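Local coordinates for ErfK/YbiS/YcfS/YnhG family protein (Xylanimonas cellulosilytica, PDB 4LPQ) that probably acts as a peptidoglycan L,D-transpeptidase, cross-linking cell-wall peptides, its catalytic domain here joined to a putative peptidoglycan-binding domain, at residues W155-S169 with G180-D194. Numbering follows the deposited sequence.
Sequences WRPKYFRGGYAVHGS and GCVRVSNAAMNWLWD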
loop_
_atom_site.group_PDB
_atom_site.type_symbol
_atom_site.label_atom_id
_atom_site.label_comp_id
_atom_site.label_asym_id
_atom_site.label_seq_id
_atom_site.Cartn_x
_atom_site.Cartn_y
_atom_site.Cartn_z
ATOM N N TRP A 155 -7.078 2.800 11.707
ATOM C CA TRP A 155 -7.307 1.383 12.047
ATOM C C TRP A 155 -6.029 0.667 12.397
ATOM O O TRP A 155 -5.133 0.554 11.526
ATOM C CB TRP A 155 -8.067 0.665 10.910
ATOM C CG TRP A 155 -8.306 -0.783 11.191
ATOM C CD1 TRP A 155 -7.737 -1.830 10.531
ATOM C CD2 TRP A 155 -9.180 -1.333 12.175
ATOM N NE1 TRP A 155 -8.233 -3.019 11.065
ATOM C CE2 TRP A 155 -9.119 -2.722 12.062
ATOM C CE3 TRP A 155 -9.997 -0.775 13.185
ATOM C CZ2 TRP A 155 -9.814 -3.558 12.925
ATOM C CZ3 TRP A 155 -10.639 -1.590 14.049
ATOM C CH2 TRP A 155 -10.575 -2.974 13.907
ATOM N N ARG A 156 -5.877 0.222 13.624
ATOM C CA ARG A 156 -4.741 -0.555 14.074
ATOM C C ARG A 156 -3.411 0.111 13.737
ATOM O O ARG A 156 -2.535 -0.555 13.158
ATOM C CB ARG A 156 -4.891 -1.985 13.594
ATOM C CG ARG A 156 -6.215 -2.674 13.921
ATOM C CD ARG A 156 -6.234 -4.123 13.500
ATOM N NE ARG A 156 -5.476 -4.988 14.354
ATOM C CZ ARG A 156 -5.278 -6.243 14.096
ATOM N NH1 ARG A 156 -5.603 -6.764 12.941
ATOM N NH2 ARG A 156 -4.723 -7.026 15.042
ATOM N N PRO A 157 -3.215 1.357 14.180
ATOM C CA PRO A 157 -1.906 1.995 13.918
ATOM C C PRO A 157 -0.722 1.309 14.615
ATOM O O PRO A 157 -0.808 0.925 15.764
ATOM C CB PRO A 157 -2.152 3.399 14.421
ATOM C CG PRO A 157 -3.186 3.257 15.521
ATOM C CD PRO A 157 -4.119 2.214 14.980
ATOM N N LYS A 158 0.353 1.314 13.846
ATOM C CA LYS A 158 1.664 0.947 14.303
ATOM C C LYS A 158 2.575 2.191 14.176
ATOM O O LYS A 158 2.800 2.683 13.038
ATOM C CB LYS A 158 2.252 -0.187 13.542
ATOM C CG LYS A 158 1.499 -1.467 13.761
ATOM C CD LYS A 158 2.257 -2.616 13.733
ATOM C CE LYS A 158 1.491 -3.874 13.938
ATOM N NZ LYS A 158 2.034 -4.782 14.998
ATOM N N TYR A 159 2.937 2.786 15.282
ATOM C CA TYR A 159 3.603 4.049 15.311
ATOM C C TYR A 159 5.119 3.861 15.189
ATOM O O TYR A 159 5.685 3.005 15.856
ATOM C CB TYR A 159 3.330 4.801 16.618
ATOM C CG TYR A 159 1.918 5.111 16.851
ATOM C CD1 TYR A 159 1.031 4.175 17.328
ATOM C CD2 TYR A 159 1.440 6.376 16.601
ATOM C CE1 TYR A 159 -0.302 4.452 17.523
ATOM C CE2 TYR A 159 0.097 6.688 16.826
ATOM C CZ TYR A 159 -0.769 5.726 17.322
ATOM O OH TYR A 159 -2.127 6.002 17.547
ATOM N N PHE A 160 5.771 4.657 14.330
ATOM C CA PHE A 160 7.205 4.573 14.124
ATOM C C PHE A 160 7.970 5.837 14.395
ATOM O O PHE A 160 9.220 5.769 14.518
ATOM C CB PHE A 160 7.582 4.021 12.731
ATOM C CG PHE A 160 7.058 4.904 11.589
ATOM C CD1 PHE A 160 7.804 5.958 11.102
ATOM C CD2 PHE A 160 5.831 4.672 10.985
ATOM C CE1 PHE A 160 7.369 6.753 10.074
ATOM C CE2 PHE A 160 5.389 5.481 9.981
ATOM C CZ PHE A 160 6.140 6.522 9.554
ATOM N N ARG A 161 7.360 7.021 14.519
ATOM C CA ARG A 161 8.074 8.240 14.915
ATOM C C ARG A 161 7.060 9.220 15.429
ATOM O O ARG A 161 6.294 9.759 14.626
ATOM C CB ARG A 161 8.879 8.843 13.730
ATOM C CG ARG A 161 9.749 10.000 14.140
ATOM C CD ARG A 161 10.143 10.765 12.898
ATOM N NE ARG A 161 11.143 11.720 13.062
ATOM C CZ ARG A 161 11.010 13.015 12.914
ATOM N NH1 ARG A 161 9.833 13.542 12.899
ATOM N NH2 ARG A 161 12.084 13.800 12.961
ATOM N N GLY A 162 6.978 9.417 16.720
ATOM C CA GLY A 162 5.969 10.306 17.268
ATOM C C GLY A 162 4.603 9.839 16.759
ATOM O O GLY A 162 4.224 8.667 16.929
ATOM N N GLY A 163 3.815 10.770 16.257
ATOM C CA GLY A 163 2.501 10.461 15.746
ATOM C C GLY A 163 2.422 9.807 14.403
ATOM O O GLY A 163 1.384 9.439 13.933
ATOM N N TYR A 164 3.548 9.677 13.753
ATOM C CA TYR A 164 3.633 9.061 12.441
ATOM C C TYR A 164 3.531 7.541 12.591
ATOM O O TYR A 164 4.304 6.875 13.320
ATOM C CB TYR A 164 4.909 9.390 11.691
ATOM C CG TYR A 164 5.060 10.846 11.366
ATOM C CD1 TYR A 164 4.457 11.372 10.240
ATOM C CD2 TYR A 164 5.806 11.687 12.089
ATOM C CE1 TYR A 164 4.502 12.700 9.924
ATOM C CE2 TYR A 164 5.909 13.005 11.781
ATOM C CZ TYR A 164 5.274 13.525 10.667
ATOM O OH TYR A 164 5.389 14.875 10.394
ATOM N N ALA A 165 2.489 7.002 11.911
ATOM C CA ALA A 165 2.140 5.628 11.963
ATOM C C ALA A 165 1.801 5.099 10.602
ATOM O O ALA A 165 1.438 5.824 9.679
ATOM C CB ALA A 165 0.898 5.435 12.856
ATOM N N VAL A 166 1.896 3.777 10.467
ATOM C CA VAL A 166 1.249 2.982 9.391
ATOM C C VAL A 166 -0.095 2.523 9.948
ATOM O O VAL A 166 -0.176 2.017 11.080
ATOM C CB VAL A 166 2.104 1.760 9.006
ATOM C CG1 VAL A 166 1.444 0.994 7.865
ATOM C CG2 VAL A 166 3.495 2.211 8.569
ATOM N N HIS A 167 -1.158 2.731 9.185
ATOM C CA HIS A 167 -2.506 2.371 9.655
ATOM C C HIS A 167 -3.439 2.056 8.570
ATOM O O HIS A 167 -3.216 2.484 7.418
ATOM C CB HIS A 167 -3.077 3.500 10.548
ATOM C CG HIS A 167 -3.351 4.762 9.782
ATOM N ND1 HIS A 167 -4.564 5.016 9.167
ATOM C CD2 HIS A 167 -2.567 5.825 9.537
ATOM C CE1 HIS A 167 -4.481 6.208 8.576
ATOM N NE2 HIS A 167 -3.279 6.704 8.756
ATOM N N GLY A 168 -4.495 1.356 8.862
ATOM C CA GLY A 168 -5.584 1.198 7.917
ATOM C C GLY A 168 -6.484 2.415 7.810
ATOM O O GLY A 168 -6.673 3.183 8.767
ATOM N N SER A 169 -6.970 2.605 6.605
ATOM C CA SER A 169 -7.789 3.768 6.264
ATOM C C SER A 169 -8.876 3.396 5.309
ATOM O O SER A 169 -8.743 2.397 4.597
ATOM C CB SER A 169 -6.924 4.869 5.682
ATOM O OG SER A 169 -7.585 6.126 5.568
ATOM N N GLY A 180 0.569 12.968 6.765
ATOM C CA GLY A 180 1.859 12.493 7.070
ATOM C C GLY A 180 1.922 11.021 7.419
ATOM O O GLY A 180 2.999 10.377 7.250
ATOM N N CYS A 181 0.857 10.431 8.020
ATOM C CA CYS A 181 0.923 9.008 8.273
ATOM C C CYS A 181 0.845 8.232 6.941
ATOM O O CYS A 181 0.519 8.788 5.882
ATOM C CB CYS A 181 -0.205 8.628 9.135
ATOM S SG CYS A 181 0.012 9.216 10.858
ATOM N N VAL A 182 1.170 6.941 7.034
ATOM C CA VAL A 182 1.120 6.079 5.867
ATOM C C VAL A 182 -0.073 5.199 5.927
ATOM O O VAL A 182 -0.157 4.319 6.801
ATOM C CB VAL A 182 2.421 5.263 5.759
ATOM C CG1 VAL A 182 2.382 4.353 4.566
ATOM C CG2 VAL A 182 3.647 6.223 5.714
ATOM N N ARG A 183 -1.022 5.362 5.031
ATOM C CA ARG A 183 -2.258 4.631 4.973
ATOM C C ARG A 183 -2.114 3.371 4.081
ATOM O O ARG A 183 -1.495 3.462 3.020
ATOM C CB ARG A 183 -3.364 5.493 4.258
ATOM C CG ARG A 183 -3.644 6.748 4.939
ATOM C CD ARG A 183 -4.647 7.436 4.019
ATOM N NE ARG A 183 -4.980 8.615 4.644
ATOM C CZ ARG A 183 -5.795 9.480 4.151
ATOM N NH1 ARG A 183 -6.455 9.216 3.007
ATOM N NH2 ARG A 183 -5.914 10.570 4.828
ATOM N N VAL A 184 -2.767 2.327 4.499
ATOM C CA VAL A 184 -2.971 1.087 3.729
ATOM C C VAL A 184 -4.407 0.624 3.955
ATOM O O VAL A 184 -5.093 1.163 4.819
ATOM C CB VAL A 184 -1.962 -0.023 4.089
ATOM C CG1 VAL A 184 -0.520 0.469 3.849
ATOM C CG2 VAL A 184 -2.172 -0.493 5.512
ATOM N N SER A 185 -4.882 -0.374 3.223
ATOM C CA SER A 185 -6.231 -0.890 3.478
ATOM C C SER A 185 -6.354 -1.542 4.841
ATOM O O SER A 185 -5.346 -2.034 5.379
ATOM C CB SER A 185 -6.692 -1.863 2.403
ATOM O OG SER A 185 -5.990 -3.103 2.490
ATOM N N ASN A 186 -7.545 -1.616 5.376
ATOM C CA ASN A 186 -7.722 -2.337 6.635
ATOM C C ASN A 186 -7.298 -3.815 6.537
ATOM O O ASN A 186 -6.710 -4.326 7.431
ATOM C CB ASN A 186 -9.150 -2.181 7.127
ATOM C CG ASN A 186 -9.530 -0.809 7.577
ATOM O OD1 ASN A 186 -8.756 0.075 7.734
ATOM N ND2 ASN A 186 -10.812 -0.682 7.784
ATOM N N ALA A 187 -7.633 -4.436 5.386
ATOM C CA ALA A 187 -7.248 -5.800 5.167
ATOM C C ALA A 187 -5.736 -5.978 5.170
ATOM O O ALA A 187 -5.208 -6.929 5.719
ATOM C CB ALA A 187 -7.877 -6.316 3.913
ATOM N N ALA A 188 -5.039 -5.076 4.477
ATOM C CA ALA A 188 -3.577 -5.133 4.459
ATOM C C ALA A 188 -3.051 -4.932 5.891
ATOM O O ALA A 188 -2.118 -5.625 6.293
ATOM C CB ALA A 188 -2.964 -4.098 3.497
HETATM N N MSE A 189 -3.627 -4.033 6.636
HETATM C CA MSE A 189 -3.164 -3.761 8.006
HETATM C C MSE A 189 -3.397 -5.042 8.853
HETATM O O MSE A 189 -2.511 -5.403 9.631
HETATM C CB MSE A 189 -3.898 -2.558 8.591
HETATM C CG MSE A 189 -3.122 -2.014 9.764
HETATM SE SE MSE A 189 -1.475 -1.099 9.113
HETATM C CE MSE A 189 -0.349 -1.343 10.661
ATOM N N ASN A 190 -4.526 -5.709 8.690
ATOM C CA ASN A 190 -4.807 -6.899 9.428
ATOM C C ASN A 190 -3.807 -7.990 9.100
ATOM O O ASN A 190 -3.338 -8.709 10.002
ATOM C CB ASN A 190 -6.255 -7.384 9.194
ATOM C CG ASN A 190 -7.305 -6.432 9.734
ATOM O OD1 ASN A 190 -7.076 -5.660 10.655
ATOM N ND2 ASN A 190 -8.493 -6.535 9.146
ATOM N N TRP A 191 -3.455 -8.086 7.834
ATOM C CA TRP A 191 -2.464 -9.030 7.392
ATOM C C TRP A 191 -1.101 -8.757 8.055
ATOM O O TRP A 191 -0.447 -9.689 8.594
ATOM C CB TRP A 191 -2.359 -9.123 5.886
ATOM C CG TRP A 191 -1.341 -10.088 5.390
ATOM C CD1 TRP A 191 -1.538 -11.433 5.241
ATOM C CD2 TRP A 191 0.050 -9.843 5.114
ATOM N NE1 TRP A 191 -0.339 -12.031 4.847
ATOM C CE2 TRP A 191 0.646 -11.077 4.776
ATOM C CE3 TRP A 191 0.846 -8.693 5.088
ATOM C CZ2 TRP A 191 1.999 -11.189 4.464
ATOM C CZ3 TRP A 191 2.178 -8.788 4.782
ATOM C CH2 TRP A 191 2.773 -10.035 4.438
ATOM N N LEU A 192 -0.653 -7.509 8.052
ATOM C CA LEU A 192 0.582 -7.104 8.700
ATOM C C LEU A 192 0.561 -7.492 10.161
ATOM O O LEU A 192 1.554 -8.042 10.652
ATOM C CB LEU A 192 0.775 -5.609 8.542
ATOM C CG LEU A 192 1.148 -5.128 7.144
ATOM C CD1 LEU A 192 1.056 -3.605 7.053
ATOM C CD2 LEU A 192 2.507 -5.617 6.709
ATOM N N TRP A 193 -0.533 -7.215 10.905
ATOM C CA TRP A 193 -0.620 -7.523 12.298
ATOM C C TRP A 193 -0.633 -9.004 12.581
ATOM O O TRP A 193 0.060 -9.509 13.473
ATOM C CB TRP A 193 -1.829 -6.863 12.925
ATOM C CG TRP A 193 -1.755 -5.499 13.379
ATOM C CD1 TRP A 193 -1.817 -4.352 12.567
ATOM C CD2 TRP A 193 -1.756 -5.035 14.741
ATOM N NE1 TRP A 193 -1.831 -3.245 13.354
ATOM C CE2 TRP A 193 -1.799 -3.608 14.686
ATOM C CE3 TRP A 193 -1.767 -5.638 15.966
ATOM C CZ2 TRP A 193 -1.880 -2.819 15.804
ATOM C CZ3 TRP A 193 -1.821 -4.866 17.065
ATOM C CH2 TRP A 193 -1.910 -3.459 16.992
ATOM N N ASP A 194 -1.544 -9.704 11.906
ATOM C CA ASP A 194 -2.055 -11.001 12.370
ATOM C C ASP A 194 -1.473 -12.194 11.647
ATOM O O ASP A 194 -1.420 -13.250 12.179
ATOM C CB ASP A 194 -3.567 -11.052 12.290
ATOM C CG ASP A 194 -4.288 -10.027 13.105
ATOM O OD1 ASP A 194 -3.741 -9.574 14.129
ATOM O OD2 ASP A 194 -5.432 -9.659 12.649
HETATM O O HOH W 1 1.996 -7.717 14.574
HETATM O O HOH W 2 -9.659 -0.126 4.200
#
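Arg-156 grips Asp-194 end-on, NH1 to OD2 and NH2 to OD1, each at 2.9 Å; its NE carries a second salt bridge, to Asp-142. NH1 also donates to Asn-190 OD1, which takes Trp-155 NE1 (2.9 Å) from the opposite face of its amide plane. A bend at chi3 (75°) lays the guanidinium flat on the Trp-193 indole, planes about 23° apart, while that ring's NE1 donates to Arg-156 O at 2.8 Å. Lys-158 covers the other indole face, CE 3.3 Å from the five-membered ring centroid and NZ over the six-membered ring, NZ also hydrogen-bonded to Gln-140 OE1 and Met-198 O. A leucine in place of Arg-156 would probably leave Asp-194 without this countercharge and one face of Trp-193 without its cation. In this YkuD-type catalytic domain, strand 164-168 pairs in parallel with 182-184, bringing together His-167 and Cys-181, the predicted proton donor/acceptor and nucleophile. His-167 NE2 approaches Cys-181 CB at 3.6 Å, and His-167 ND1 donates to Gly-168 O, which helps hold the imidazole's rotation; Ala-165 N donates to Cys-181 SG at 3.5 Å. On the sheet face that carries Val-166 and Val-182, selenomethionine Met-189 packs SE against Val-166 CG1 (3.8 Å) and rests CE against the carbonyl oxygens of both Arg-156 and Val-166.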